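Local coordinates for regulatory protein SWI6 (Saccharomyces cerevisiae, PDB 1SW6) that forms part of the SBF and MBF transcription complexes, with SWI4 and MBP1 respectively, that drive cell-cycle-dependent gene expression in yeast, at residues D56-L67 with F116-V127; K170-Y178 with G216-Y224. All coordinates share one frame; numbering follows the deposited sequence.

Interaction 1. Residues D56-L67 with F116-V127; sequences DNEQKMKLEAFL and FPNTQLNLNIPV
The N-terminal end of the ankyrin-repeat fragment of SWI6 is built here from a helix wrapped by an extended loop: Lys-62 and Leu-63 on helix 57-71 meet Phe-116, Thr-119 and the chain up to Val-127. The side chain of Lys-62 is extended throughout and runs alongside that of Phe-116, the two pointing opposite ways. Its CA lies over one ring face, 3.9 Å from the centroid of Phe-116 and 19° off the normal, a CH-pi contact, while CG packs against the start of the ring. Ala-65 CB adds a methyl near CE1 of the same ring. With CG trans to the backbone N (chi1 -178°), the lysine chain carries NZ beyond the ring to the loop backbone, where NZ donates to Thr-119 O at 2.8 Å, tilted 32° from the carbonyl plane. A water close to Phe-116 O takes a weak bond from Lys-62 NZ. The loop runs on from helix 105-115, whose Leu-109 covers both Phe-66 and Leu-121, and leads to helix 134-140 in the first ankyrin repeat. On helix 57-71, Leu-63 makes most of the apolar contacts with the loop: CD2 reaches Ile-125 CB at 3.5 Å and Val-127 CG2 at 3.6 Å, and CD1 faces Leu-123 CD2. Leu-121 CD2 sits over one face of the Phe-66 ring. One turn beyond Leu-63, Leu-67 CD1 presses on Val-127 CG1 at 3.5 Å, tighter than usual for two carbons. At the helix start, Asp-56 is the N-cap and OD1 accepts from Gln-59 N. Thr-119 CG2 lies 3.4 Å from Gln-59 CG, and Gln-59 NE2 gives a weak bond to Gln-120 O. An Asx turn, Asn-124 N to Asn-122 OD1, bends the loop where Ile-125 CD1 tucks beside Gln-59 CB.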
loop_
_atom_site.group_PDB
_atom_site.type_symbol
_atom_site.label_atom_id
_atom_site.label_comp_id
_atom_site.label_asym_id
_atom_site.label_seq_id
_atom_site.Cartn_x
_atom_site.Cartn_y
_atom_site.Cartn_z
ATOM N N ASP A 56 7.018 -0.794 24.099
ATOM C CA ASP A 56 5.726 -0.340 24.612
ATOM C C ASP A 56 4.623 -0.450 23.560
ATOM O O ASP A 56 4.506 0.404 22.676
ATOM C CB ASP A 56 5.819 1.109 25.097
ATOM C CG ASP A 56 4.604 1.531 25.907
ATOM O OD1 ASP A 56 3.464 1.276 25.459
ATOM O OD2 ASP A 56 4.788 2.122 26.993
ATOM N N ASN A 57 3.817 -1.504 23.666
ATOM C CA ASN A 57 2.721 -1.741 22.737
ATOM C C ASN A 57 1.646 -0.665 22.817
ATOM O O ASN A 57 0.940 -0.409 21.844
ATOM C CB ASN A 57 2.085 -3.104 23.005
ATOM C CG ASN A 57 0.800 -3.307 22.225
ATOM O OD1 ASN A 57 0.795 -3.302 20.990
ATOM N ND2 ASN A 57 -0.304 -3.478 22.945
ATOM N N GLU A 58 1.512 -0.040 23.979
ATOM C CA GLU A 58 0.509 0.999 24.133
ATOM C C GLU A 58 0.938 2.298 23.452
ATOM O O GLU A 58 0.094 3.097 23.042
ATOM C CB GLU A 58 0.188 1.207 25.618
ATOM C CG GLU A 58 -0.453 -0.042 26.244
ATOM C CD GLU A 58 -1.158 0.219 27.566
ATOM O OE1 GLU A 58 -1.782 -0.727 28.102
ATOM O OE2 GLU A 58 -1.094 1.360 28.073
ATOM N N GLN A 59 2.245 2.510 23.318
ATOM C CA GLN A 59 2.724 3.709 22.637
ATOM C C GLN A 59 2.304 3.575 21.185
ATOM O O GLN A 59 1.900 4.548 20.549
ATOM C CB GLN A 59 4.242 3.822 22.697
ATOM C CG GLN A 59 4.793 4.276 24.021
ATOM C CD GLN A 59 6.251 4.683 23.913
ATOM O OE1 GLN A 59 7.110 3.884 23.531
ATOM N NE2 GLN A 59 6.537 5.937 24.243
ATOM N N LYS A 60 2.395 2.349 20.675
ATOM C CA LYS A 60 2.028 2.063 19.297
ATOM C C LYS A 60 0.542 2.305 19.063
ATOM O O LYS A 60 0.158 2.941 18.075
ATOM C CB LYS A 60 2.384 0.619 18.943
ATOM C CG LYS A 60 2.090 0.263 17.500
ATOM C CD LYS A 60 2.595 -1.126 17.152
ATOM C CE LYS A 60 2.390 -1.423 15.670
ATOM N NZ LYS A 60 2.725 -2.833 15.307
ATOM N N MET A 61 -0.290 1.805 19.974
ATOM C CA MET A 61 -1.735 1.985 19.861
ATOM C C MET A 61 -2.063 3.473 19.835
ATOM O O MET A 61 -2.938 3.905 19.087
ATOM C CB MET A 61 -2.459 1.309 21.030
ATOM C CG MET A 61 -2.129 -0.162 21.166
ATOM S SD MET A 61 -2.822 -0.907 22.651
ATOM C CE MET A 61 -3.126 -2.575 22.066
ATOM N N LYS A 62 -1.352 4.252 20.644
ATOM C CA LYS A 62 -1.572 5.686 20.684
ATOM C C LYS A 62 -1.116 6.316 19.369
ATOM O O LYS A 62 -1.834 7.123 18.777
ATOM C CB LYS A 62 -0.800 6.321 21.841
ATOM C CG LYS A 62 -1.040 7.819 21.958
ATOM C CD LYS A 62 -0.164 8.457 23.020
ATOM C CE LYS A 62 -0.520 9.928 23.196
ATOM N NZ LYS A 62 0.408 10.612 24.151
ATOM N N LEU A 63 0.083 5.953 18.914
ATOM C CA LEU A 63 0.599 6.496 17.661
ATOM C C LEU A 63 -0.368 6.146 16.527
ATOM O O LEU A 63 -0.700 6.993 15.691
ATOM C CB LEU A 63 1.985 5.919 17.346
ATOM C CG LEU A 63 2.598 6.379 16.015
ATOM C CD1 LEU A 63 2.697 7.896 16.019
ATOM C CD2 LEU A 63 3.979 5.744 15.808
ATOM N N GLU A 64 -0.815 4.894 16.511
ATOM C CA GLU A 64 -1.755 4.438 15.497
ATOM C C GLU A 64 -3.010 5.297 15.525
ATOM O O GLU A 64 -3.575 5.610 14.480
ATOM C CB GLU A 64 -2.129 2.967 15.723
ATOM C CG GLU A 64 -1.065 1.961 15.276
ATOM C CD GLU A 64 -1.535 0.507 15.389
ATOM O OE1 GLU A 64 -0.790 -0.405 14.959
ATOM O OE2 GLU A 64 -2.651 0.278 15.910
ATOM N N ALA A 65 -3.441 5.686 16.722
ATOM C CA ALA A 65 -4.641 6.507 16.865
ATOM C C ALA A 65 -4.394 7.890 16.279
ATOM O O ALA A 65 -5.141 8.351 15.414
ATOM C CB ALA A 65 -5.040 6.623 18.345
ATOM N N PHE A 66 -3.339 8.540 16.760
ATOM C CA PHE A 66 -2.966 9.867 16.292
ATOM C C PHE A 66 -2.839 9.896 14.770
ATOM O O PHE A 66 -3.270 10.846 14.119
ATOM C CB PHE A 66 -1.638 10.271 16.926
ATOM C CG PHE A 66 -1.135 11.624 16.492
ATOM C CD1 PHE A 66 -1.952 12.744 16.574
ATOM C CD2 PHE A 66 0.176 11.782 16.053
ATOM C CE1 PHE A 66 -1.473 14.006 16.231
ATOM C CE2 PHE A 66 0.668 13.040 15.706
ATOM C CZ PHE A 66 -0.157 14.155 15.796
ATOM N N LEU A 67 -2.255 8.840 14.213
ATOM C CA LEU A 67 -2.048 8.738 12.774
ATOM C C LEU A 67 -3.349 8.692 11.977
ATOM O O LEU A 67 -3.430 9.258 10.886
ATOM C CB LEU A 67 -1.215 7.494 12.451
ATOM C CG LEU A 67 -0.082 7.660 11.433
ATOM C CD1 LEU A 67 0.459 6.288 11.058
ATOM C CD2 LEU A 67 -0.583 8.382 10.193
ATOM N N PHE A 116 -5.268 9.576 25.310
ATOM C CA PHE A 116 -4.250 8.666 25.818
ATOM C C PHE A 116 -3.370 9.421 26.813
ATOM O O PHE A 116 -2.174 9.616 26.575
ATOM C CB PHE A 116 -3.364 8.127 24.687
ATOM C CG PHE A 116 -4.097 7.305 23.668
ATOM C CD1 PHE A 116 -4.915 7.912 22.721
ATOM C CD2 PHE A 116 -3.951 5.923 23.643
ATOM C CE1 PHE A 116 -5.576 7.154 21.757
ATOM C CE2 PHE A 116 -4.610 5.153 22.681
ATOM C CZ PHE A 116 -5.423 5.771 21.735
ATOM N N PRO A 117 -3.954 9.852 27.944
ATOM C CA PRO A 117 -3.218 10.590 28.976
ATOM C C PRO A 117 -2.325 9.627 29.748
ATOM O O PRO A 117 -1.504 10.030 30.578
ATOM C CB PRO A 117 -4.336 11.154 29.838
ATOM C CG PRO A 117 -5.325 10.010 29.838
ATOM C CD PRO A 117 -5.336 9.570 28.384
ATOM N N ASN A 118 -2.500 8.346 29.437
ATOM C CA ASN A 118 -1.773 7.249 30.062
ATOM C C ASN A 118 -0.420 6.913 29.429
ATOM O O ASN A 118 0.489 6.449 30.117
ATOM C CB ASN A 118 -2.663 6.000 30.055
ATOM C CG ASN A 118 -3.198 5.662 28.659
ATOM O OD1 ASN A 118 -3.821 6.498 27.999
ATOM N ND2 ASN A 118 -2.958 4.430 28.212
ATOM N N THR A 119 -0.290 7.137 28.124
ATOM C CA THR A 119 0.951 6.828 27.414
ATOM C C THR A 119 1.541 8.072 26.762
ATOM O O THR A 119 0.821 9.023 26.463
ATOM C CB THR A 119 0.706 5.787 26.297
ATOM O OG1 THR A 119 -0.128 4.732 26.794
ATOM C CG2 THR A 119 2.027 5.200 25.817
ATOM N N GLN A 120 2.850 8.066 26.536
ATOM C CA GLN A 120 3.494 9.202 25.895
ATOM C C GLN A 120 3.522 9.001 24.385
ATOM O O GLN A 120 3.697 7.879 23.907
ATOM C CB GLN A 120 4.923 9.378 26.407
ATOM C CG GLN A 120 5.661 10.520 25.720
ATOM C CD GLN A 120 7.038 10.772 26.305
ATOM O OE1 GLN A 120 7.878 9.866 26.362
ATOM N NE2 GLN A 120 7.282 12.009 26.736
ATOM N N LEU A 121 3.341 10.089 23.640
ATOM C CA LEU A 121 3.352 10.029 22.181
ATOM C C LEU A 121 4.768 9.858 21.649
ATOM O O LEU A 121 5.643 10.679 21.916
ATOM C CB LEU A 121 2.751 11.296 21.581
ATOM C CG LEU A 121 2.735 11.279 20.048
ATOM C CD1 LEU A 121 1.885 10.106 19.570
ATOM C CD2 LEU A 121 2.182 12.589 19.512
ATOM N N ASN A 122 4.980 8.791 20.885
ATOM C CA ASN A 122 6.287 8.493 20.308
ATOM C C ASN A 122 6.095 8.365 18.798
ATOM O O ASN A 122 5.428 7.441 18.341
ATOM C CB ASN A 122 6.806 7.176 20.885
ATOM C CG ASN A 122 8.249 6.905 20.524
ATOM O OD1 ASN A 122 8.659 7.056 19.371
ATOM N ND2 ASN A 122 9.031 6.482 21.512
ATOM N N LEU A 123 6.678 9.286 18.031
ATOM C CA LEU A 123 6.537 9.282 16.573
ATOM C C LEU A 123 7.450 8.319 15.831
ATOM O O LEU A 123 7.287 8.112 14.629
ATOM C CB LEU A 123 6.783 10.686 16.016
ATOM C CG LEU A 123 5.938 11.828 16.572
ATOM C CD1 LEU A 123 6.452 13.139 16.017
ATOM C CD2 LEU A 123 4.481 11.607 16.212
ATOM N N ASN A 124 8.398 7.723 16.541
ATOM C CA ASN A 124 9.346 6.821 15.909
ATOM C C ASN A 124 9.089 5.338 16.190
ATOM O O ASN A 124 9.958 4.617 16.698
ATOM C CB ASN A 124 10.760 7.237 16.324
ATOM C CG ASN A 124 11.067 8.687 15.948
ATOM O OD1 ASN A 124 11.457 9.495 16.792
ATOM N ND2 ASN A 124 10.883 9.019 14.672
ATOM N N ILE A 125 7.887 4.899 15.827
ATOM C CA ILE A 125 7.444 3.521 16.011
ATOM C C ILE A 125 6.871 2.991 14.699
ATOM O O ILE A 125 6.105 3.681 14.027
ATOM C CB ILE A 125 6.302 3.439 17.056
ATOM C CG1 ILE A 125 6.768 3.998 18.397
ATOM C CG2 ILE A 125 5.813 2.004 17.187
ATOM C CD1 ILE A 125 5.660 4.086 19.427
ATOM N N PRO A 126 7.238 1.763 14.309
ATOM C CA PRO A 126 6.665 1.263 13.054
ATOM C C PRO A 126 5.146 1.199 13.258
ATOM O O PRO A 126 4.674 0.833 14.338
ATOM C CB PRO A 126 7.304 -0.114 12.906
ATOM C CG PRO A 126 8.650 0.075 13.563
ATOM C CD PRO A 126 8.302 0.871 14.804
ATOM N N VAL A 127 4.386 1.561 12.229
ATOM C CA VAL A 127 2.931 1.575 12.333
ATOM C C VAL A 127 2.235 0.428 11.603
ATOM O O VAL A 127 1.024 0.243 11.725
ATOM C CB VAL A 127 2.389 2.944 11.847
ATOM C CG1 VAL A 127 0.897 2.888 11.595
ATOM C CG2 VAL A 127 2.689 3.995 12.894
HETATM O O HOH W 1 -0.181 11.973 27.079
#

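Interaction 2. Residues K170-Y178 with G216-Y224; sequences KAVKSVNNY and GCSAAAKYY
Ala-171 and Val-172, of helix 167-173, pack against the Tyr-224 ring: Val-172 CG1 lies 3.9 Å from Tyr-224 CD1, and the carbonyl of Ala-171 comes close to the phenol end. Next, Ser-174 has its backbone O beside the rim of that ring, roughly level with it. The Tyr-224 hydroxyl donates to Ser-174 O at 2.7 Å, in the carbonyl plane with a C=O...donor angle of 146°. A chi1 of -69° turns the Tyr-224 ring off helix 218-234 toward 170-178, where it enters as a knob among Val-172, Ala-171, Asn-177 and Tyr-178. Val-175 follows, its CG1 3.5 Å from Cys-217 SG and also against Ala-220 CB. This sulfur is bonded to Cys-217 of the second subunit, so the contact borders the disulfide that joins the two copies. Asn-177 lays CB against the Tyr-224 hydroxyl, while its amide is held by Thr-182 and Thr-139. Tyr-178 N gives the same hydroxyl a weak bond of 3.0 Å, so the phenol links Ser-174 with Tyr-178, four residues on. The Tyr-178 ring lies across helix 218-234, with Ala-220 CA over one face at 4.0 Å from its centroid and Ala-219 CB close to CE2 and OH. Tyr-223 meets it obliquely, planes 57° apart, with Tyr-178 CD1 above the Tyr-223 ring and 3.2 Å from Tyr-223 CG. The contact joins the second ankyrin repeat to helix 218-234 of the third; Phe-183 of helix 183-190 packs on Val-172, Tyr-223 and Tyr-224, and Ile-204 and Ile-208 of helix 204-212 cover Val-172.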
loop_
_atom_site.group_PDB
_atom_site.type_symbol
_atom_site.label_atom_id
_atom_site.label_comp_id
_atom_site.label_asym_id
_atom_site.label_seq_id
_atom_site.Cartn_x
_atom_site.Cartn_y
_atom_site.Cartn_z
ATOM N N LYS A 170 9.984 6.348 -0.409
ATOM C CA LYS A 170 8.552 6.206 -0.672
ATOM C C LYS A 170 8.089 7.288 -1.634
ATOM O O LYS A 170 7.212 7.058 -2.470
ATOM C CB LYS A 170 7.758 6.297 0.637
ATOM C CG LYS A 170 8.104 5.177 1.607
ATOM C CD LYS A 170 8.021 3.831 0.892
ATOM C CE LYS A 170 8.761 2.753 1.649
ATOM N NZ LYS A 170 8.745 1.480 0.889
ATOM N N ALA A 171 8.701 8.463 -1.528
ATOM C CA ALA A 171 8.365 9.571 -2.410
ATOM C C ALA A 171 8.646 9.201 -3.855
ATOM O O ALA A 171 7.900 9.592 -4.759
ATOM C CB ALA A 171 9.174 10.815 -2.036
ATOM N N VAL A 172 9.718 8.455 -4.099
ATOM C CA VAL A 172 10.018 8.122 -5.488
ATOM C C VAL A 172 9.446 6.802 -5.986
ATOM O O VAL A 172 9.614 6.460 -7.155
ATOM C CB VAL A 172 11.538 8.174 -5.772
ATOM C CG1 VAL A 172 12.047 9.600 -5.516
ATOM C CG2 VAL A 172 12.282 7.170 -4.903
ATOM N N LYS A 173 8.753 6.072 -5.117
ATOM C CA LYS A 173 8.141 4.813 -5.531
ATOM C C LYS A 173 6.648 4.977 -5.827
ATOM O O LYS A 173 5.978 4.007 -6.198
ATOM C CB LYS A 173 8.358 3.727 -4.474
ATOM C CG LYS A 173 9.802 3.268 -4.392
ATOM C CD LYS A 173 9.991 2.162 -3.370
ATOM C CE LYS A 173 9.310 0.872 -3.810
ATOM N NZ LYS A 173 9.742 -0.250 -2.940
ATOM N N SER A 174 6.129 6.197 -5.658
ATOM C CA SER A 174 4.722 6.498 -5.954
ATOM C C SER A 174 4.678 7.782 -6.797
ATOM O O SER A 174 5.627 8.581 -6.771
ATOM C CB SER A 174 3.915 6.682 -4.665
ATOM O OG SER A 174 4.238 7.898 -4.025
ATOM N N VAL A 175 3.598 7.978 -7.553
ATOM C CA VAL A 175 3.495 9.160 -8.405
ATOM C C VAL A 175 2.928 10.347 -7.668
ATOM O O VAL A 175 2.855 11.446 -8.214
ATOM C CB VAL A 175 2.593 8.928 -9.637
ATOM C CG1 VAL A 175 3.046 7.698 -10.394
ATOM C CG2 VAL A 175 1.138 8.825 -9.205
ATOM N N ASN A 176 2.532 10.120 -6.426
ATOM C CA ASN A 176 1.927 11.156 -5.602
ATOM C C ASN A 176 2.659 12.491 -5.503
ATOM O O ASN A 176 2.031 13.547 -5.578
ATOM C CB ASN A 176 1.678 10.597 -4.202
ATOM C CG ASN A 176 0.667 9.470 -4.209
ATOM O OD1 ASN A 176 0.820 8.499 -4.959
ATOM N ND2 ASN A 176 -0.372 9.587 -3.379
ATOM N N ASN A 177 3.977 12.460 -5.323
ATOM C CA ASN A 177 4.730 13.701 -5.198
ATOM C C ASN A 177 4.905 14.440 -6.521
ATOM O O ASN A 177 5.088 15.650 -6.543
ATOM C CB ASN A 177 6.062 13.424 -4.517
ATOM C CG ASN A 177 5.918 13.335 -3.003
ATOM O OD1 ASN A 177 5.933 14.347 -2.327
ATOM N ND2 ASN A 177 5.748 12.130 -2.478
ATOM N N TYR A 178 4.827 13.710 -7.625
ATOM C CA TYR A 178 4.927 14.324 -8.945
ATOM C C TYR A 178 3.568 14.979 -9.261
ATOM O O TYR A 178 3.489 16.156 -9.598
ATOM C CB TYR A 178 5.273 13.251 -9.978
ATOM C CG TYR A 178 5.043 13.638 -11.424
ATOM C CD1 TYR A 178 5.711 14.712 -12.002
ATOM C CD2 TYR A 178 4.183 12.900 -12.221
ATOM C CE1 TYR A 178 5.524 15.038 -13.346
ATOM C CE2 TYR A 178 3.991 13.214 -13.559
ATOM C CZ TYR A 178 4.661 14.280 -14.114
ATOM O OH TYR A 178 4.452 14.582 -15.437
ATOM N N GLY A 216 2.889 3.688 -16.326
ATOM C CA GLY A 216 2.344 4.962 -15.882
ATOM C C GLY A 216 3.201 5.761 -14.905
ATOM O O GLY A 216 2.781 6.812 -14.427
ATOM N N CYS A 217 4.404 5.288 -14.611
ATOM C CA CYS A 217 5.268 5.992 -13.667
ATOM C C CYS A 217 6.544 6.538 -14.309
ATOM O O CYS A 217 7.422 7.072 -13.620
ATOM C CB CYS A 217 5.589 5.056 -12.498
ATOM S SG CYS A 217 4.058 4.561 -11.635
ATOM N N SER A 218 6.614 6.420 -15.635
ATOM C CA SER A 218 7.747 6.891 -16.428
ATOM C C SER A 218 7.943 8.409 -16.278
ATOM O O SER A 218 9.061 8.883 -16.056
ATOM C CB SER A 218 7.515 6.513 -17.905
ATOM O OG SER A 218 8.413 7.166 -18.785
ATOM N N ALA A 219 6.852 9.164 -16.380
ATOM C CA ALA A 219 6.903 10.618 -16.245
ATOM C C ALA A 219 7.380 11.037 -14.854
ATOM O O ALA A 219 8.262 11.887 -14.730
ATOM C CB ALA A 219 5.532 11.216 -16.525
ATOM N N ALA A 220 6.804 10.431 -13.815
ATOM C CA ALA A 220 7.180 10.740 -12.433
ATOM C C ALA A 220 8.673 10.540 -12.177
ATOM O O ALA A 220 9.331 11.394 -11.589
ATOM C CB ALA A 220 6.372 9.881 -11.463
ATOM N N ALA A 221 9.208 9.409 -12.617
ATOM C CA ALA A 221 10.623 9.127 -12.400
ATOM C C ALA A 221 11.533 10.118 -13.124
ATOM O O ALA A 221 12.585 10.497 -12.606
ATOM C CB ALA A 221 10.947 7.700 -12.827
ATOM N N LYS A 222 11.146 10.538 -14.319
ATOM C CA LYS A 222 11.959 11.499 -15.049
ATOM C C LYS A 222 11.958 12.779 -14.218
ATOM O O LYS A 222 12.998 13.396 -13.981
ATOM C CB LYS A 222 11.344 11.772 -16.422
ATOM C CG LYS A 222 12.093 12.802 -17.281
ATOM C CD LYS A 222 13.400 12.227 -17.814
ATOM C CE LYS A 222 13.918 13.025 -19.007
ATOM N NZ LYS A 222 14.226 14.449 -18.680
ATOM N N TYR A 223 10.771 13.161 -13.768
ATOM C CA TYR A 223 10.585 14.363 -12.963
ATOM C C TYR A 223 11.407 14.326 -11.679
ATOM O O TYR A 223 12.077 15.303 -11.329
ATOM C CB TYR A 223 9.105 14.501 -12.621
ATOM C CG TYR A 223 8.764 15.641 -11.689
ATOM C CD1 TYR A 223 8.556 16.927 -12.181
ATOM C CD2 TYR A 223 8.576 15.414 -10.324
ATOM C CE1 TYR A 223 8.156 17.963 -11.343
ATOM C CE2 TYR A 223 8.177 16.446 -9.474
ATOM C CZ TYR A 223 7.963 17.715 -9.998
ATOM O OH TYR A 223 7.488 18.716 -9.187
ATOM N N TYR A 224 11.348 13.199 -10.970
ATOM C CA TYR A 224 12.088 13.040 -9.722
ATOM C C TYR A 224 13.595 13.189 -9.941
ATOM O O TYR A 224 14.282 13.905 -9.199
ATOM C CB TYR A 224 11.768 11.670 -9.097
ATOM C CG TYR A 224 10.343 11.543 -8.583
ATOM C CD1 TYR A 224 9.706 10.311 -8.555
ATOM C CD2 TYR A 224 9.639 12.661 -8.107
ATOM C CE1 TYR A 224 8.390 10.175 -8.068
ATOM C CE2 TYR A 224 8.321 12.544 -7.621
ATOM C CZ TYR A 224 7.706 11.296 -7.609
ATOM O OH TYR A 224 6.406 11.163 -7.172
#

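In the fold
Both segments of interaction 1 precede those of interaction 2 in sequence; their centres are 31 Å apart, with nearest atoms about 12 Å apart, and they do not meet. Interaction 1 lies toward the periphery, where helix 57-71 and the loop after helix 105-115 lead into the first ankyrin repeat. Interaction 2 is nearer the centre of the fold and joins the second repeat to the third. Helix 134-140 lies beside both: Pro-134 and Trp-137 receive side chains from interaction 1, Thr-139 and Ser-140 residues of 170-178. The first repeat thus connects the N-terminal helices to the following repeats, and of the two contacts, interaction 2 meets the second subunit.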